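Sporulation-control protein spo0M (Bacillus subtilis, PDB 5CL2) controls expression of the sporulation regulator gene spo0A and is required for the cell to pass the morphological stage 0 of sporulation. Local coordinates at residues Leu16-Asp19 and Ala20-Pro23; Thr78-Pro81 and Gly82-His85; Thr92-Leu95 and Asp96-Ile99. All coordinates share one frame; numbering follows the deposited sequence.

Contact 1. Residues Leu16-Asp19 and Ala20-Pro23; sequences LEKD and AYFP
Y21 reaches back beneath the loop that joins strand 11-16 to strand 20-21, and the side chain of K18 runs obliquely across the rim of its ring, along CE2 and CZ. The closest carbon approach is between K18 CE and Y21 CE2, 3.4 Å apart, and nearer the root of the lysine K18 CB stands 3.6 Å from Y21 OH. With CG anti to its own carbonyl carbon (chi1 -63°), Y21 directs its ring back under the loop backbone, where CE1 comes to 3.3 Å from K18 O. The phenol oxygen ends near the amide of the same lysine: K18 N donates a weak hydrogen bond to Y21 OH over 3.3 Å, bent to 143° at the hydrogen. K18 thus meets the tyrosine with both backbone and aliphatic chain, while its ammonium group passes beyond the ring to a salt bridge with E25. A20 continues directly from D19 into strand 20-21, the outermost strand of its sheet. The backbones of D19 and Y21 are hydrogen-bonded to F127 of strand 120-128, and the Y21 ring also packs on V27 and L93. The chemistry is mostly apolar: methylenes of a surface lysine lie against a buried tyrosine, and the one weak bond to its hydroxyl probably adds direction rather than much strength.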
# COMPACT_ATOMS: atom_id res chain seq x y z
N LEU A 16 -19.41 16.62 11.18
CA LEU A 16 -18.25 16.18 11.93
C LEU A 16 -18.10 17.00 13.20
O LEU A 16 -18.56 18.13 13.24
CB LEU A 16 -16.99 16.30 11.08
CG LEU A 16 -17.18 15.82 9.64
CD1 LEU A 16 -16.02 16.29 8.79
CD2 LEU A 16 -17.36 14.30 9.57
N GLU A 17 -17.45 16.47 14.22
CA GLU A 17 -17.29 17.26 15.44
C GLU A 17 -16.20 18.31 15.26
O GLU A 17 -16.32 19.41 15.81
CB GLU A 17 -16.95 16.38 16.64
CG GLU A 17 -18.04 15.44 17.09
CD GLU A 17 -17.56 14.54 18.23
OE1 GLU A 17 -16.41 14.74 18.71
OE2 GLU A 17 -18.35 13.67 18.68
N LYS A 18 -15.19 18.01 14.45
CA LYS A 18 -14.14 18.98 14.09
C LYS A 18 -14.00 19.09 12.57
O LYS A 18 -14.39 18.18 11.84
CB LYS A 18 -12.78 18.58 14.67
CG LYS A 18 -12.80 18.00 16.07
CD LYS A 18 -11.40 18.06 16.66
CE LYS A 18 -10.74 16.68 16.60
NZ LYS A 18 -9.69 16.44 17.64
N ASP A 19 -13.46 20.21 12.11
CA ASP A 19 -13.08 20.37 10.71
C ASP A 19 -11.58 20.02 10.46
O ASP A 19 -11.14 19.91 9.31
CB ASP A 19 -13.48 21.77 10.21
CG ASP A 19 -12.56 22.87 10.69
OD1 ASP A 19 -12.03 22.77 11.82
OD2 ASP A 19 -12.41 23.86 9.94
N ALA A 20 -10.80 19.88 11.53
CA ALA A 20 -9.34 19.68 11.38
C ALA A 20 -8.82 18.47 12.16
O ALA A 20 -9.08 18.30 13.35
CB ALA A 20 -8.58 20.93 11.81
N TYR A 21 -8.02 17.66 11.47
CA TYR A 21 -7.44 16.45 12.05
C TYR A 21 -6.02 16.24 11.54
O TYR A 21 -5.64 16.77 10.49
CB TYR A 21 -8.29 15.23 11.69
CG TYR A 21 -9.70 15.25 12.22
CD1 TYR A 21 -10.74 15.82 11.50
CD2 TYR A 21 -10.01 14.64 13.44
CE1 TYR A 21 -12.06 15.82 11.98
CE2 TYR A 21 -11.32 14.63 13.93
CZ TYR A 21 -12.33 15.22 13.20
OH TYR A 21 -13.62 15.20 13.70
N PHE A 22 -5.21 15.46 12.24
CA PHE A 22 -4.00 15.01 11.59
C PHE A 22 -4.05 13.48 11.52
O PHE A 22 -4.87 12.87 12.21
CB PHE A 22 -2.73 15.56 12.28
CG PHE A 22 -2.63 15.25 13.74
CD1 PHE A 22 -2.09 14.05 14.16
CD2 PHE A 22 -3.01 16.19 14.68
CE1 PHE A 22 -1.97 13.76 15.52
CE2 PHE A 22 -2.89 15.92 16.04
CZ PHE A 22 -2.37 14.69 16.46
N PRO A 23 -3.24 12.88 10.62
CA PRO A 23 -3.28 11.42 10.43
C PRO A 23 -3.16 10.62 11.72
O PRO A 23 -2.35 10.95 12.60
CB PRO A 23 -2.08 11.16 9.51
CG PRO A 23 -2.00 12.39 8.70
CD PRO A 23 -2.38 13.52 9.62

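Contact 2. Residues Thr78-Pro81 and Gly82-His85; sequences TIQP and GEEH
A single carboxylate oxygen, E83 OE1, links the two arms of the turn between strands 60-79 and 84-92, receiving one N-H from the backbone before the turn and another from a side chain after it. H85 NE2 donates to E83 OE1 over 2.7 Å, with the oxygen lying at the edge of the imidazole and nearly in its plane, although the histidine approaches from above the carboxylate plane. From the other arm Q80 N points almost straight at the same E83 OE1 (177° at the hydrogen), but the bond is long and weak at 3.3 Å. E83 achieves this by holding CG anti to its backbone N (chi1 -163°) and continuing extended, which lays it alongside Q80, both side chains pointing the same way with amide and carboxylate planes steeply inclined. Q80 to E83 form a type II β-turn closed by E83 N to Q80 O at 3.0 Å, the donor standing above the carbonyl plane. G82 occupies the third position with positive phi (71°), where a β-carbon would collide with P81 O. On the inner side, I79 CD1 lies 3.6 Å from H85 CD2, the isoleucine and histidine sliding past each other in opposite directions, and the ring also meets F77. Replacing E83 with an alanine would probably leave H85 NE2 and Q80 N without this acceptor and set the imidazole freer to turn. The turn joins strand 60-79, in the five-stranded sheet that also holds 40-57, to strand 84-92 of the three-stranded sheet, and the carboxylate probably favours the proton on NE2 and may stabilise a positively charged imidazole.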
# COMPACT_ATOMS: atom_id res chain seq x y z
N THR A 78 -36.10 1.56 6.02
CA THR A 78 -37.09 2.41 5.35
C THR A 78 -37.32 3.66 6.17
O THR A 78 -37.43 3.61 7.40
CB THR A 78 -38.40 1.66 5.12
OG1 THR A 78 -38.13 0.55 4.25
CG2 THR A 78 -39.41 2.54 4.43
N ILE A 79 -37.32 4.80 5.49
CA ILE A 79 -37.52 6.06 6.16
C ILE A 79 -38.89 6.57 5.77
O ILE A 79 -39.23 6.60 4.56
CB ILE A 79 -36.38 7.08 5.83
CG1 ILE A 79 -36.43 8.27 6.79
CG2 ILE A 79 -36.40 7.49 4.35
CD1 ILE A 79 -35.22 9.12 6.73
N GLN A 80 -39.68 6.99 6.77
CA GLN A 80 -41.04 7.46 6.50
C GLN A 80 -40.99 8.95 6.24
O GLN A 80 -39.97 9.59 6.54
CB GLN A 80 -41.98 7.18 7.70
CG GLN A 80 -42.09 5.73 8.12
CD GLN A 80 -42.59 4.86 7.00
OE1 GLN A 80 -43.57 5.19 6.33
NE2 GLN A 80 -41.90 3.75 6.75
N PRO A 81 -42.08 9.49 5.66
CA PRO A 81 -42.05 10.90 5.25
C PRO A 81 -41.72 11.85 6.38
O PRO A 81 -42.34 11.78 7.45
CB PRO A 81 -43.45 11.14 4.69
CG PRO A 81 -44.07 9.82 4.52
CD PRO A 81 -43.19 8.76 5.04
N GLY A 82 -40.75 12.73 6.14
CA GLY A 82 -40.33 13.76 7.07
C GLY A 82 -39.58 13.23 8.28
O GLY A 82 -39.15 14.01 9.14
N GLU A 83 -39.40 11.92 8.35
CA GLU A 83 -38.79 11.26 9.50
C GLU A 83 -37.27 11.49 9.61
O GLU A 83 -36.55 11.46 8.62
CB GLU A 83 -39.08 9.77 9.46
CG GLU A 83 -38.87 9.04 10.77
CD GLU A 83 -39.28 7.59 10.65
OE1 GLU A 83 -38.60 6.85 9.90
OE2 GLU A 83 -40.31 7.19 11.26
N GLU A 84 -36.79 11.66 10.85
CA GLU A 84 -35.41 12.00 11.12
C GLU A 84 -34.70 10.84 11.81
O GLU A 84 -35.22 10.23 12.73
CB GLU A 84 -35.33 13.25 12.00
CG GLU A 84 -35.93 14.50 11.34
CD GLU A 84 -35.82 15.74 12.20
OE1 GLU A 84 -35.32 15.62 13.34
OE2 GLU A 84 -36.29 16.81 11.76
N HIS A 85 -33.51 10.53 11.29
CA HIS A 85 -32.67 9.45 11.80
C HIS A 85 -31.27 10.03 12.03
O HIS A 85 -30.84 10.89 11.27
CB HIS A 85 -32.62 8.30 10.80
CG HIS A 85 -33.93 7.59 10.65
ND1 HIS A 85 -34.10 6.28 11.05
CD2 HIS A 85 -35.09 7.97 10.10
CE1 HIS A 85 -35.34 5.90 10.76
NE2 HIS A 85 -35.96 6.91 10.18

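Contact 3. Residues Thr92-Leu95 and Asp96-Ile99; sequences TLPL and DTPI
This is a buried type I β-turn, P94 to T97, in the loop that leaves strand 84-92 on its way to strand 106-114, close to the middle of the chain. Two donors of T97 converge on one acceptor: T97 N donates to P94 O over 3.2 Å, and T97 OG1 binds that same P94 O at 2.8 Å. Both come from the same face of the carbonyl plane, the amide well above it and the hydroxyl tilted by 29°. The hydroxyl is placed by chi1 of -58°, which sets OG1 beside the T97 backbone N. The side chains of L93 and T97 cross at about a right angle, T97 OG1 meeting L93 CG at 3.7 Å and CG2 lying a little farther off. The proline ring flanks the hydroxyl as well, with P94 CD 3.5 Å from T97 OG1. D96 curls back until OD1 is 3.2 Å from P94 CB, while its OD2 forms a salt bridge with R162. Within the turn, L95 N donates a hydrogen bond to Q160 OE1 of the second subunit. The P94 carbonyl is thus gripped twice by T97, and the hydroxyl bond probably fixes the threonine's rotation between proline and leucine.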
# COMPACT_ATOMS: atom_id res chain seq x y z
N THR A 92 -10.77 6.03 11.80
CA THR A 92 -9.44 6.56 11.97
C THR A 92 -8.92 7.06 10.64
O THR A 92 -9.01 6.37 9.63
CB THR A 92 -8.51 5.51 12.55
OG1 THR A 92 -9.12 4.97 13.73
CG2 THR A 92 -7.16 6.11 12.90
N LEU A 93 -8.38 8.28 10.66
CA LEU A 93 -7.70 8.85 9.50
C LEU A 93 -6.45 8.03 9.22
O LEU A 93 -5.54 7.99 10.05
CB LEU A 93 -7.34 10.30 9.78
CG LEU A 93 -7.49 11.37 8.71
CD1 LEU A 93 -8.95 11.58 8.40
CD2 LEU A 93 -6.84 12.67 9.14
N PRO A 94 -6.40 7.38 8.05
CA PRO A 94 -5.22 6.58 7.66
C PRO A 94 -3.94 7.40 7.73
O PRO A 94 -4.00 8.62 7.56
CB PRO A 94 -5.52 6.16 6.22
CG PRO A 94 -7.06 6.20 6.14
CD PRO A 94 -7.49 7.33 7.05
N LEU A 95 -2.80 6.77 8.01
CA LEU A 95 -1.54 7.50 8.13
C LEU A 95 -1.01 8.05 6.80
O LEU A 95 -0.12 8.92 6.80
CB LEU A 95 -0.47 6.61 8.77
CG LEU A 95 -0.73 6.31 10.25
CD1 LEU A 95 0.38 5.45 10.88
CD2 LEU A 95 -0.88 7.61 11.00
N ASP A 96 -1.52 7.56 5.68
CA ASP A 96 -1.08 8.08 4.38
C ASP A 96 -2.04 9.18 3.86
O ASP A 96 -1.95 9.56 2.69
CB ASP A 96 -0.93 6.95 3.34
CG ASP A 96 -2.14 6.01 3.34
OD1 ASP A 96 -3.06 6.31 4.12
OD2 ASP A 96 -2.19 5.04 2.55
N THR A 97 -2.99 9.62 4.68
CA THR A 97 -3.82 10.79 4.34
C THR A 97 -2.93 12.02 4.10
O THR A 97 -2.13 12.37 4.97
CB THR A 97 -4.82 11.14 5.47
OG1 THR A 97 -5.67 10.02 5.73
CG2 THR A 97 -5.68 12.34 5.09
N PRO A 98 -3.09 12.69 2.94
CA PRO A 98 -2.22 13.83 2.63
C PRO A 98 -2.54 15.01 3.52
O PRO A 98 -3.66 15.12 4.04
CB PRO A 98 -2.58 14.17 1.19
CG PRO A 98 -3.58 13.14 0.75
CD PRO A 98 -4.18 12.57 1.97
N ILE A 99 -1.56 15.88 3.70
CA ILE A 99 -1.68 17.11 4.48
C ILE A 99 -2.38 18.15 3.62
O ILE A 99 -2.09 18.27 2.43
CB ILE A 99 -0.29 17.61 4.93
CG1 ILE A 99 0.29 16.68 6.00
CG2 ILE A 99 -0.33 19.05 5.43
CD1 ILE A 99 1.82 16.73 6.09

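Overall arrangement
Along the chain the contacts follow in series, 16-23, then 78-85, then 92-99, all in the part that is probably related to the arrestin N-domain. Contacts 1 and 3 are neighbours, their centres about 11 Å apart, and they touch where F22 and P23 pack against L93, P94, L95 and T97. Contact 2 lies toward the far end of this elongated β-rich region, its centre about 29 Å from that of contact 1 and about 34 Å from that of contact 3. Contacts 1 and 2 share the five-stranded sheet, whose outermost strands are 20-21 and 60-79. Strand 84-92 runs from contact 2, a sheet-to-sheet turn, to the opposite end, where contact 3 also meets the second subunit and strand 165-173.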